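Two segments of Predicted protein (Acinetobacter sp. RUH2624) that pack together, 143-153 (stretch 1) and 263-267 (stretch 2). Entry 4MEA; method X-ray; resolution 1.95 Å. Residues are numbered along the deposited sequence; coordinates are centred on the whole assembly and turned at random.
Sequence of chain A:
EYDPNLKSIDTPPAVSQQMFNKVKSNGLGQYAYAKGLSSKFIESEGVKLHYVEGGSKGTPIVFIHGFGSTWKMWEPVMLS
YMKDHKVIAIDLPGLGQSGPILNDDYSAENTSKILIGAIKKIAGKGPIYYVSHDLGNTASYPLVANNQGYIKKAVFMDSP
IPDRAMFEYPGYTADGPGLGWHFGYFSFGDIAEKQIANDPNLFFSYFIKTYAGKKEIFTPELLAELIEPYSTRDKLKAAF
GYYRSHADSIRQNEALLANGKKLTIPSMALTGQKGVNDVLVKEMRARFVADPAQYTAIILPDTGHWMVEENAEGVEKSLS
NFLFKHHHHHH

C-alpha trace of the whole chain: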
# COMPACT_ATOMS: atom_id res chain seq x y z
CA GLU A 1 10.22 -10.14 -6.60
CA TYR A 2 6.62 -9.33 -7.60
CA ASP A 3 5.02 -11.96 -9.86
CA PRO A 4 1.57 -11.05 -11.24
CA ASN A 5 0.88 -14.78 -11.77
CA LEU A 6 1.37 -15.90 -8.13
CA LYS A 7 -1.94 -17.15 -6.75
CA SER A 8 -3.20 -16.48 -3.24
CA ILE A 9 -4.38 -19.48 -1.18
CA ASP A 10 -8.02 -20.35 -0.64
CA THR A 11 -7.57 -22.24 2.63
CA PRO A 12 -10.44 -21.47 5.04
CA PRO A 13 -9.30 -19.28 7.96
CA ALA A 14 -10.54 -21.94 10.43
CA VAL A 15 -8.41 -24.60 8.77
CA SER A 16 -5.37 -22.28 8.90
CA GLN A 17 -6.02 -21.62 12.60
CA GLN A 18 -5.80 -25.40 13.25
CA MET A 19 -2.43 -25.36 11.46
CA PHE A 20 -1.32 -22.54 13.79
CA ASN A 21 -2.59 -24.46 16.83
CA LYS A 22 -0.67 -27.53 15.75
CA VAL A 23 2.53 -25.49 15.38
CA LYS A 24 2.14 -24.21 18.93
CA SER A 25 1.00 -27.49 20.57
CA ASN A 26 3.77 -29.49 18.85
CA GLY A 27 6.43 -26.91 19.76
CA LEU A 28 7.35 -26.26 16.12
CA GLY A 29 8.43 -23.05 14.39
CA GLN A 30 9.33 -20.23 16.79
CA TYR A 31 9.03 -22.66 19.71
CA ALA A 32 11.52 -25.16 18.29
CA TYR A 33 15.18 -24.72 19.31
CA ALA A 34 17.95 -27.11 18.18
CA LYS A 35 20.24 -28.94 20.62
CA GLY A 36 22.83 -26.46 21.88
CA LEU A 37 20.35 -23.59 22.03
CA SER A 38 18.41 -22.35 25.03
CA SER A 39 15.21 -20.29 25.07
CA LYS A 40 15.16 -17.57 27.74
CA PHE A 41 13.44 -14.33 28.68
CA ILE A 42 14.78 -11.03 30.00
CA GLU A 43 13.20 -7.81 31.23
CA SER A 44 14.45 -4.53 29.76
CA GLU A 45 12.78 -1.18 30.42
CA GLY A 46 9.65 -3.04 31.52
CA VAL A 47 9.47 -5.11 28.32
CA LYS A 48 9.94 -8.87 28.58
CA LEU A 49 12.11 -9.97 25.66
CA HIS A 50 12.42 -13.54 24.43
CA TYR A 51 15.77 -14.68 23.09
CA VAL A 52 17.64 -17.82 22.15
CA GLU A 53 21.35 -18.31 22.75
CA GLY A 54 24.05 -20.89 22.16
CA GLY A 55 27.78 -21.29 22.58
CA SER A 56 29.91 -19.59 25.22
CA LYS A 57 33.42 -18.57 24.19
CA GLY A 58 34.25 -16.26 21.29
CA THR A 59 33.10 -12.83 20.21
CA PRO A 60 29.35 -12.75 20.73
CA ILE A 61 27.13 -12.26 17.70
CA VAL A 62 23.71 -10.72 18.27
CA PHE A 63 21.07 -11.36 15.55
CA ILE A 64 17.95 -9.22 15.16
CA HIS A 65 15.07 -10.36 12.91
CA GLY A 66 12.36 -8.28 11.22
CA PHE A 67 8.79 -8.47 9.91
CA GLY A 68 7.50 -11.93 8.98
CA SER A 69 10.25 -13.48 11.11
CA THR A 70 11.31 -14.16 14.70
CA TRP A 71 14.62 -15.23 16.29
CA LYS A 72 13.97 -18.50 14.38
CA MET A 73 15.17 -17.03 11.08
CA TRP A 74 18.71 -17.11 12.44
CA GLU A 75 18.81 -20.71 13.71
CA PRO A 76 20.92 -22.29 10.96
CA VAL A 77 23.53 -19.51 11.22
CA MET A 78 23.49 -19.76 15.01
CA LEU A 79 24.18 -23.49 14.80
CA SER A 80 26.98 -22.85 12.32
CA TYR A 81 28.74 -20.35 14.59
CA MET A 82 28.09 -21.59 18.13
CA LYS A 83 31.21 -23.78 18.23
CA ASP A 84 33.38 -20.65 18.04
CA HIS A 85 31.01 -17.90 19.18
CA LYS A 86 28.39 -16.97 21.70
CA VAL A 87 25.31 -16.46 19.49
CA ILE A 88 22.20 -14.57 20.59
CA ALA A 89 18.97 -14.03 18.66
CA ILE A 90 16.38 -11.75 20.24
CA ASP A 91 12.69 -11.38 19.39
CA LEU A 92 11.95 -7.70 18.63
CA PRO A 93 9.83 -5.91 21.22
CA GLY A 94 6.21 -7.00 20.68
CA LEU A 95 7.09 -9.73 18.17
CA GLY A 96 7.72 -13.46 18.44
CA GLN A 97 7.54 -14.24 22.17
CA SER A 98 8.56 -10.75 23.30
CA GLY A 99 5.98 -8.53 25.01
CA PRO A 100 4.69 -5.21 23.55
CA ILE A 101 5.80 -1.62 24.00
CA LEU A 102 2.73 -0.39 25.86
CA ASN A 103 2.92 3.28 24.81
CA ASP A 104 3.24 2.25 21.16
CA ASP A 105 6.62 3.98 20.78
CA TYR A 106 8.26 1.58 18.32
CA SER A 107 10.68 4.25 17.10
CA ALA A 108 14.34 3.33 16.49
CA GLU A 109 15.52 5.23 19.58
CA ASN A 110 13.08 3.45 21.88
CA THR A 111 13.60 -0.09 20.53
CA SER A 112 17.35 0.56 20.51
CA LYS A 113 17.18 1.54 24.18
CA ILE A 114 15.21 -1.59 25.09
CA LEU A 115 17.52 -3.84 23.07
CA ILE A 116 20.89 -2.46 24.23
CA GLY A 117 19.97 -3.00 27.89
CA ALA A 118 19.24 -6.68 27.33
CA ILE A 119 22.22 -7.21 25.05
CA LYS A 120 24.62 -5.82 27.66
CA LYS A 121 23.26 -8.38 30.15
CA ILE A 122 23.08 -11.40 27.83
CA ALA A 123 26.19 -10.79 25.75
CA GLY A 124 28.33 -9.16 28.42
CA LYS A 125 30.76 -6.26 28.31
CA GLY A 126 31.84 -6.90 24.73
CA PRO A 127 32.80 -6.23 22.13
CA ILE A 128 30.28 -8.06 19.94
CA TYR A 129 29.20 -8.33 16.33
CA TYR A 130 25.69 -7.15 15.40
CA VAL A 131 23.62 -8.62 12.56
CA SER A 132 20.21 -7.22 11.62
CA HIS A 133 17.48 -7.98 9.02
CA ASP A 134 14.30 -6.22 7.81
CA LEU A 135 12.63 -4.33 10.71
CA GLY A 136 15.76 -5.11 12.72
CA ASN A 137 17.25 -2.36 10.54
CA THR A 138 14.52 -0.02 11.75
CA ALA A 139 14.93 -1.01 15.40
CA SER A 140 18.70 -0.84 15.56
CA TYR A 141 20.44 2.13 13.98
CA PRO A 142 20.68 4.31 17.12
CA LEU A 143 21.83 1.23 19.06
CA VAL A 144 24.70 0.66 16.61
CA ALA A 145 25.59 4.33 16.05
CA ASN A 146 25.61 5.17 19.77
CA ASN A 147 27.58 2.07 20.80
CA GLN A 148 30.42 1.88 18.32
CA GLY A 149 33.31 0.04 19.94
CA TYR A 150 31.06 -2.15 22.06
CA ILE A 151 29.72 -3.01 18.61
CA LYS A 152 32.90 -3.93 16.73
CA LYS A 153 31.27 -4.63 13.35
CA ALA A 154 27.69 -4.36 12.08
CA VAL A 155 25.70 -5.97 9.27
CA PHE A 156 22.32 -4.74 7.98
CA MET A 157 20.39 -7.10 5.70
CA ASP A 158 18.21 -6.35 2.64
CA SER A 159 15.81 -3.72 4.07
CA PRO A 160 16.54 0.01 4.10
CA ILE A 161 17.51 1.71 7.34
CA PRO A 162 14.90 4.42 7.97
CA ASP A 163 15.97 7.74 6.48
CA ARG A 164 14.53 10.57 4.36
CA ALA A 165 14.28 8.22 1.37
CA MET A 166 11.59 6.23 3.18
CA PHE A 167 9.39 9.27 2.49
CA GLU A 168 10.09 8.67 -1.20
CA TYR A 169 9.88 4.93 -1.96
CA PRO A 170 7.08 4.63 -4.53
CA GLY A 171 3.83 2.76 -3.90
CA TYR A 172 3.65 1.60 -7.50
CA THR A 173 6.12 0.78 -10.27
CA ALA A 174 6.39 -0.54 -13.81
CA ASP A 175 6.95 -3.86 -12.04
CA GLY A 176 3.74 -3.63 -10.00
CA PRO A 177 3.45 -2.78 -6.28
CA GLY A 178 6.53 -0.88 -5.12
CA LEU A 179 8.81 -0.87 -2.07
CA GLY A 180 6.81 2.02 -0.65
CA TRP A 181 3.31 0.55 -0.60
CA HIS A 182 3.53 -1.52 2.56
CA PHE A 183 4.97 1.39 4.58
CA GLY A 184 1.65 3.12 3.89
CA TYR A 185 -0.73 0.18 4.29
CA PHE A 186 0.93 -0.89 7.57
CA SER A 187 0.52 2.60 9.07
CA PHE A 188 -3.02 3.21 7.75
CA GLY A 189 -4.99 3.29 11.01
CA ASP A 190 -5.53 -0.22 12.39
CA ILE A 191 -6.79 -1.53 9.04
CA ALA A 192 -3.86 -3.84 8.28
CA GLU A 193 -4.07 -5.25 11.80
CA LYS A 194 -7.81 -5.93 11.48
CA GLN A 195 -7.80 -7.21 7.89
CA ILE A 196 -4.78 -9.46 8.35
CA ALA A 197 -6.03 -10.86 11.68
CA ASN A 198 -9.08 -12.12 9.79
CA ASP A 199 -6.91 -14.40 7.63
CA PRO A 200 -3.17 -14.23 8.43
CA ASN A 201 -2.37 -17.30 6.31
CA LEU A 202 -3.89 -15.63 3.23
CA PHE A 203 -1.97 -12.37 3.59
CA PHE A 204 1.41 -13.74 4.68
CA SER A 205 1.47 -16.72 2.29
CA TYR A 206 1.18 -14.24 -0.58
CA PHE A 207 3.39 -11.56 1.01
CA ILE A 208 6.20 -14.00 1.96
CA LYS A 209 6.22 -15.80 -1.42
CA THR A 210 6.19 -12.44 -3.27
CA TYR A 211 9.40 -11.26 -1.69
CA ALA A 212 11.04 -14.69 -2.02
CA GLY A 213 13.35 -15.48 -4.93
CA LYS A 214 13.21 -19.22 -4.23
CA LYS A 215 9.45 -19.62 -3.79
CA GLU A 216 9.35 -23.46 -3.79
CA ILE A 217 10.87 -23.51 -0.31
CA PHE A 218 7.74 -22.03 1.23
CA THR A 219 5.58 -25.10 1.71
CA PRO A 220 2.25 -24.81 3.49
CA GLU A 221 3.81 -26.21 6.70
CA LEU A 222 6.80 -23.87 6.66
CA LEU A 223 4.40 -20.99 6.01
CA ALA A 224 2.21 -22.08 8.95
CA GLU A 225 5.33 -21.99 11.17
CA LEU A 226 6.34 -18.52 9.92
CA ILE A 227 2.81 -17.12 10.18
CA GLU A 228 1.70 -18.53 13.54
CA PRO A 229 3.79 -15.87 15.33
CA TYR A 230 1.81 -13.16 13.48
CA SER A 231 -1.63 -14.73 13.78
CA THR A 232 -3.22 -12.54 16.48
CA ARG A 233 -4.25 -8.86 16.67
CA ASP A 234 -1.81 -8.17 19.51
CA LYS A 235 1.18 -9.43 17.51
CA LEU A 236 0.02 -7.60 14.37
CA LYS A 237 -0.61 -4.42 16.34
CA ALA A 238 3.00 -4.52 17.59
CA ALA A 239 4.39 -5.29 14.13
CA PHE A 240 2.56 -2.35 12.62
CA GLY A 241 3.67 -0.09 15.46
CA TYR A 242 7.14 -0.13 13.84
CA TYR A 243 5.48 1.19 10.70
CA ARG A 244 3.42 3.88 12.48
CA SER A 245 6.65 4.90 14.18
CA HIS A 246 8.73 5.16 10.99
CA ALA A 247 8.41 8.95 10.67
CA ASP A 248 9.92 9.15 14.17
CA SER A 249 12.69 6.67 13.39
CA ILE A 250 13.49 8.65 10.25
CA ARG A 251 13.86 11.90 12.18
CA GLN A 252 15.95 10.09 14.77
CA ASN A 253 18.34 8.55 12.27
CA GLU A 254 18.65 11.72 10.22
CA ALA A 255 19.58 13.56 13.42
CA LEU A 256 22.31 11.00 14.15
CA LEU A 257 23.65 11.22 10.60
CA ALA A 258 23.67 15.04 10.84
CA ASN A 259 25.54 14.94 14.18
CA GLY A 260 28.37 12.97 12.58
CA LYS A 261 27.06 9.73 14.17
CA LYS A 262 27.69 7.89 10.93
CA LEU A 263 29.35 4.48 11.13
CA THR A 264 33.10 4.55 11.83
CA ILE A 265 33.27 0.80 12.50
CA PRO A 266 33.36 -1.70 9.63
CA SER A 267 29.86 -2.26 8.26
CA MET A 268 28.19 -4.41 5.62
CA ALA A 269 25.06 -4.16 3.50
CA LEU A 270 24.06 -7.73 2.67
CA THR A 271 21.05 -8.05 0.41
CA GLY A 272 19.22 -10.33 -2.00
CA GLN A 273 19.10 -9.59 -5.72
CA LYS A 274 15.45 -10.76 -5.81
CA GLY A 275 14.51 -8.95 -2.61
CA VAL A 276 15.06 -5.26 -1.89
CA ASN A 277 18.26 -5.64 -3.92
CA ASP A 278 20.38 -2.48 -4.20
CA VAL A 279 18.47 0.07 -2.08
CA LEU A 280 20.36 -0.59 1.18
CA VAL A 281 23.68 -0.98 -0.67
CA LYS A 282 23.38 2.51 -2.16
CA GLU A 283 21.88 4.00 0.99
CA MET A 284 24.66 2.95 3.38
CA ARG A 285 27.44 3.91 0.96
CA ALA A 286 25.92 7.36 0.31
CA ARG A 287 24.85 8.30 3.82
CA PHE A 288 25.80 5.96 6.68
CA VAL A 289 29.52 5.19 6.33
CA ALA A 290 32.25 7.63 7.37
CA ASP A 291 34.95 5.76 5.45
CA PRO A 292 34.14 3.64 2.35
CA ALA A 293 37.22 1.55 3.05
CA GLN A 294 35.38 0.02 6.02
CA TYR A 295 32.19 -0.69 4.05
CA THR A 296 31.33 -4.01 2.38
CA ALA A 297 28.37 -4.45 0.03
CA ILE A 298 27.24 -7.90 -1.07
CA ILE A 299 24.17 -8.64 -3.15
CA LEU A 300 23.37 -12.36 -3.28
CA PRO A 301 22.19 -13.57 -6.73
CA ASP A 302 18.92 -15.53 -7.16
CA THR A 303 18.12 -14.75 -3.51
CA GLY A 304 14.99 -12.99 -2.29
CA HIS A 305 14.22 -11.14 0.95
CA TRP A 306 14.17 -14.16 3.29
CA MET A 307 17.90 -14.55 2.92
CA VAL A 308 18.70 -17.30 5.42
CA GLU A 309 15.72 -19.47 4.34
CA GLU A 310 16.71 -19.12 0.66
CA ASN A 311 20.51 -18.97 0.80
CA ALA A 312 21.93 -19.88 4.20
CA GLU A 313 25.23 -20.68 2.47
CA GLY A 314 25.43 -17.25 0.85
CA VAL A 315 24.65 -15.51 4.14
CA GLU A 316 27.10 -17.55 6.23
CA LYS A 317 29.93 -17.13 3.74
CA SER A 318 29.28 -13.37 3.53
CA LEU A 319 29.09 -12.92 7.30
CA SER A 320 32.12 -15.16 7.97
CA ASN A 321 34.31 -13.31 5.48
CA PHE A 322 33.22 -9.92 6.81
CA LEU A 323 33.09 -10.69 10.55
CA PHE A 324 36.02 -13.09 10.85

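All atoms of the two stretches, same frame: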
# COMPACT_ATOMS: atom_id res chain seq x y z
N LEU A 143 21.06 2.17 18.25
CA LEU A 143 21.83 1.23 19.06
C LEU A 143 23.26 1.10 18.53
O LEU A 143 24.24 1.25 19.27
CB LEU A 143 21.15 -0.15 19.09
CG LEU A 143 21.79 -1.23 19.97
CD1 LEU A 143 20.75 -2.22 20.46
CD2 LEU A 143 22.92 -1.96 19.25
N VAL A 144 23.39 0.83 17.23
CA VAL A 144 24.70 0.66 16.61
C VAL A 144 25.52 1.95 16.59
O VAL A 144 26.69 1.95 16.98
CB VAL A 144 24.56 0.10 15.18
CG1 VAL A 144 25.92 0.12 14.47
CG2 VAL A 144 23.98 -1.31 15.22
N ALA A 145 24.91 3.04 16.14
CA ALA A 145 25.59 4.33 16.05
C ALA A 145 26.06 4.86 17.41
O ALA A 145 27.13 5.44 17.51
CB ALA A 145 24.71 5.36 15.36
N ASN A 146 25.26 4.66 18.45
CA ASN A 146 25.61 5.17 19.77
C ASN A 146 26.53 4.26 20.58
O ASN A 146 27.00 4.64 21.65
CB ASN A 146 24.34 5.46 20.59
CG ASN A 146 23.63 6.70 20.11
OD1 ASN A 146 24.26 7.64 19.64
ND2 ASN A 146 22.30 6.71 20.22
N ASN A 147 26.78 3.06 20.07
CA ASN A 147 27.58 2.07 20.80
C ASN A 147 28.72 1.50 19.99
O ASN A 147 29.07 0.32 20.12
CB ASN A 147 26.69 0.95 21.35
CG ASN A 147 25.71 1.45 22.39
OD1 ASN A 147 26.06 1.61 23.56
ND2 ASN A 147 24.46 1.70 21.97
N GLN A 148 29.31 2.33 19.13
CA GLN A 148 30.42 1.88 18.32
C GLN A 148 31.64 1.64 19.21
O GLN A 148 32.01 2.49 20.03
CB GLN A 148 30.71 2.89 17.22
CG GLN A 148 29.55 2.99 16.26
CD GLN A 148 29.81 3.95 15.14
OE1 GLN A 148 30.54 3.64 14.19
NE2 GLN A 148 29.22 5.14 15.22
N GLY A 149 32.27 0.48 19.03
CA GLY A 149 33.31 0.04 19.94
C GLY A 149 32.81 -1.17 20.71
O GLY A 149 33.37 -2.25 20.59
N TYR A 150 31.75 -0.99 21.50
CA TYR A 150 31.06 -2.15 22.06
C TYR A 150 30.58 -3.00 20.89
O TYR A 150 30.77 -4.22 20.88
CB TYR A 150 29.90 -1.74 22.95
CG TYR A 150 29.12 -2.93 23.49
CD1 TYR A 150 29.56 -3.62 24.61
CD2 TYR A 150 27.96 -3.37 22.86
CE1 TYR A 150 28.86 -4.71 25.09
CE2 TYR A 150 27.26 -4.46 23.33
CZ TYR A 150 27.70 -5.13 24.45
OH TYR A 150 26.99 -6.22 24.91
N ILE A 151 29.96 -2.36 19.90
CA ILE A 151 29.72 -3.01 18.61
C ILE A 151 30.98 -2.84 17.77
O ILE A 151 31.35 -1.72 17.40
CB ILE A 151 28.52 -2.41 17.86
CG1 ILE A 151 27.31 -2.24 18.78
CG2 ILE A 151 28.17 -3.26 16.64
CD1 ILE A 151 26.65 -3.56 19.19
N LYS A 152 31.64 -3.96 17.47
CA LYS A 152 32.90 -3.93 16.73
C LYS A 152 32.67 -3.86 15.22
O LYS A 152 33.40 -3.17 14.51
CB LYS A 152 33.73 -5.17 17.07
CG LYS A 152 35.13 -5.16 16.49
CD LYS A 152 35.93 -6.35 16.99
CE LYS A 152 37.38 -6.27 16.55
NZ LYS A 152 38.19 -7.37 17.15
N LYS A 153 31.67 -4.61 14.75
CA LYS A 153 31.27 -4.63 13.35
C LYS A 153 29.76 -4.84 13.27
O LYS A 153 29.18 -5.50 14.14
CB LYS A 153 31.96 -5.76 12.60
CG LYS A 153 33.48 -5.72 12.63
CD LYS A 153 34.07 -6.91 11.89
CE LYS A 153 35.59 -6.83 11.87
NZ LYS A 153 36.18 -7.92 11.06
N LEU A 263 28.62 5.66 10.71
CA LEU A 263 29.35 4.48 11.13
C LEU A 263 30.85 4.59 10.85
O LEU A 263 31.27 4.73 9.70
CB LEU A 263 28.78 3.23 10.46
CG LEU A 263 27.35 2.88 10.90
CD1 LEU A 263 26.87 1.62 10.18
CD2 LEU A 263 27.26 2.73 12.43
N THR A 264 31.64 4.52 11.93
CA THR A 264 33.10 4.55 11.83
C THR A 264 33.70 3.16 12.07
O THR A 264 34.91 2.97 11.98
CB THR A 264 33.72 5.55 12.85
OG1 THR A 264 33.36 5.16 14.18
CG2 THR A 264 33.19 6.96 12.60
N ILE A 265 32.85 2.19 12.40
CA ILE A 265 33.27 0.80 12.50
C ILE A 265 32.98 0.15 11.15
O ILE A 265 32.18 0.66 10.37
CB ILE A 265 32.49 0.04 13.59
CG1 ILE A 265 30.99 -0.01 13.25
CG2 ILE A 265 32.71 0.65 14.97
CD1 ILE A 265 30.20 -0.99 14.13
N PRO A 266 33.64 -0.99 10.88
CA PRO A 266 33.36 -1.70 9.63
C PRO A 266 31.88 -2.09 9.58
O PRO A 266 31.31 -2.52 10.58
CB PRO A 266 34.24 -2.95 9.73
CG PRO A 266 35.34 -2.56 10.68
CD PRO A 266 34.68 -1.67 11.68
N SER A 267 31.26 -1.92 8.41
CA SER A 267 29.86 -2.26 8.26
C SER A 267 29.64 -2.98 6.93
O SER A 267 30.45 -2.87 6.01
CB SER A 267 28.99 -1.01 8.33
OG SER A 267 29.28 -0.12 7.28

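Stretch 1 leaves a helix at its start, turns through a loop, and enters a strand at Ile151. Stretch 2 is a short, bent segment without regular secondary structure that lies against it, the CA of Leu263 6.2 Å from the CA of Ala145 and the CA of Pro266 5.2 Å from the CA of Lys153. The two segments therefore run in the same general sense, the start of one near the helix of the other and the end of one near the strand.

The polar center of the contact is Gln148. Its CA-to-CB bond points toward stretch 2, and with chi1 at m and chi2 at t the chain reaches out fully before chi3, at 77°, turns the amide. This conformation lets the two ends of the amide do different work. OE1 of Gln148 accepts a hydrogen bond from the backbone N of Thr264 at 2.7 Å, and a longer one from the N of Ile265 to the same OE1 at 3.3 Å, with N-H...O angles of 157° and 140°. One carbonyl oxygen, with two lone pairs, thus serves two successive amides of stretch 2. The other end, NE2 of Gln148, donates to the O of Ala145 at 3.1 Å, tying the side chain back to the helix it has just left. Glutamine suits the place because it carries an acceptor and a donor on one planar group. Thr264, chi1 at p, brings its OG1 to 3.2 Å from the same OE1 of Gln148.

Around this polar group lie apolar side chains. Leu263 leaves its backbone sideways, but its m,t rotamer carries the end of the chain nearer, so that CD2 comes to 3.6 Å from CG1 of Val144. Val144, with chi1 at t, points toward stretch 2 from a buried position on the helix; its short branched side chain fills the space without needing to reach far.

Ile265 gives up the largest area to the contact. It points toward stretch 1 with chi1 at p, less common for isoleucine, and chi2 at t. CD1 of Ile265 then lies 3.9 Å from CG2 of Ile151 and 4.4 Å from CG1 of Val144, while the other branch places CG2 of Ile265 3.8 Å from CB of Gln148. Both branches pack near the O of Ile151.

Pro266 follows, its ring CD 3.4 Å from the O of Lys152; no hydrogen bond from the proline nitrogen is possible. The O of Pro266 lies 3.5 Å from CA of Lys153 in a CA-H...O contact. Lys153 leaves sideways and, with chi1 at m and the remaining angles at t, leads its ammonium away, leaving CG 4.1 Å from CB of Pro266; NZ is hydrogen-bonded elsewhere in the structure.

Gly149 adopts phi/psi of 112/-63, where a CB would jam against the preceding carbonyl oxygen, so the turn calls for glycine.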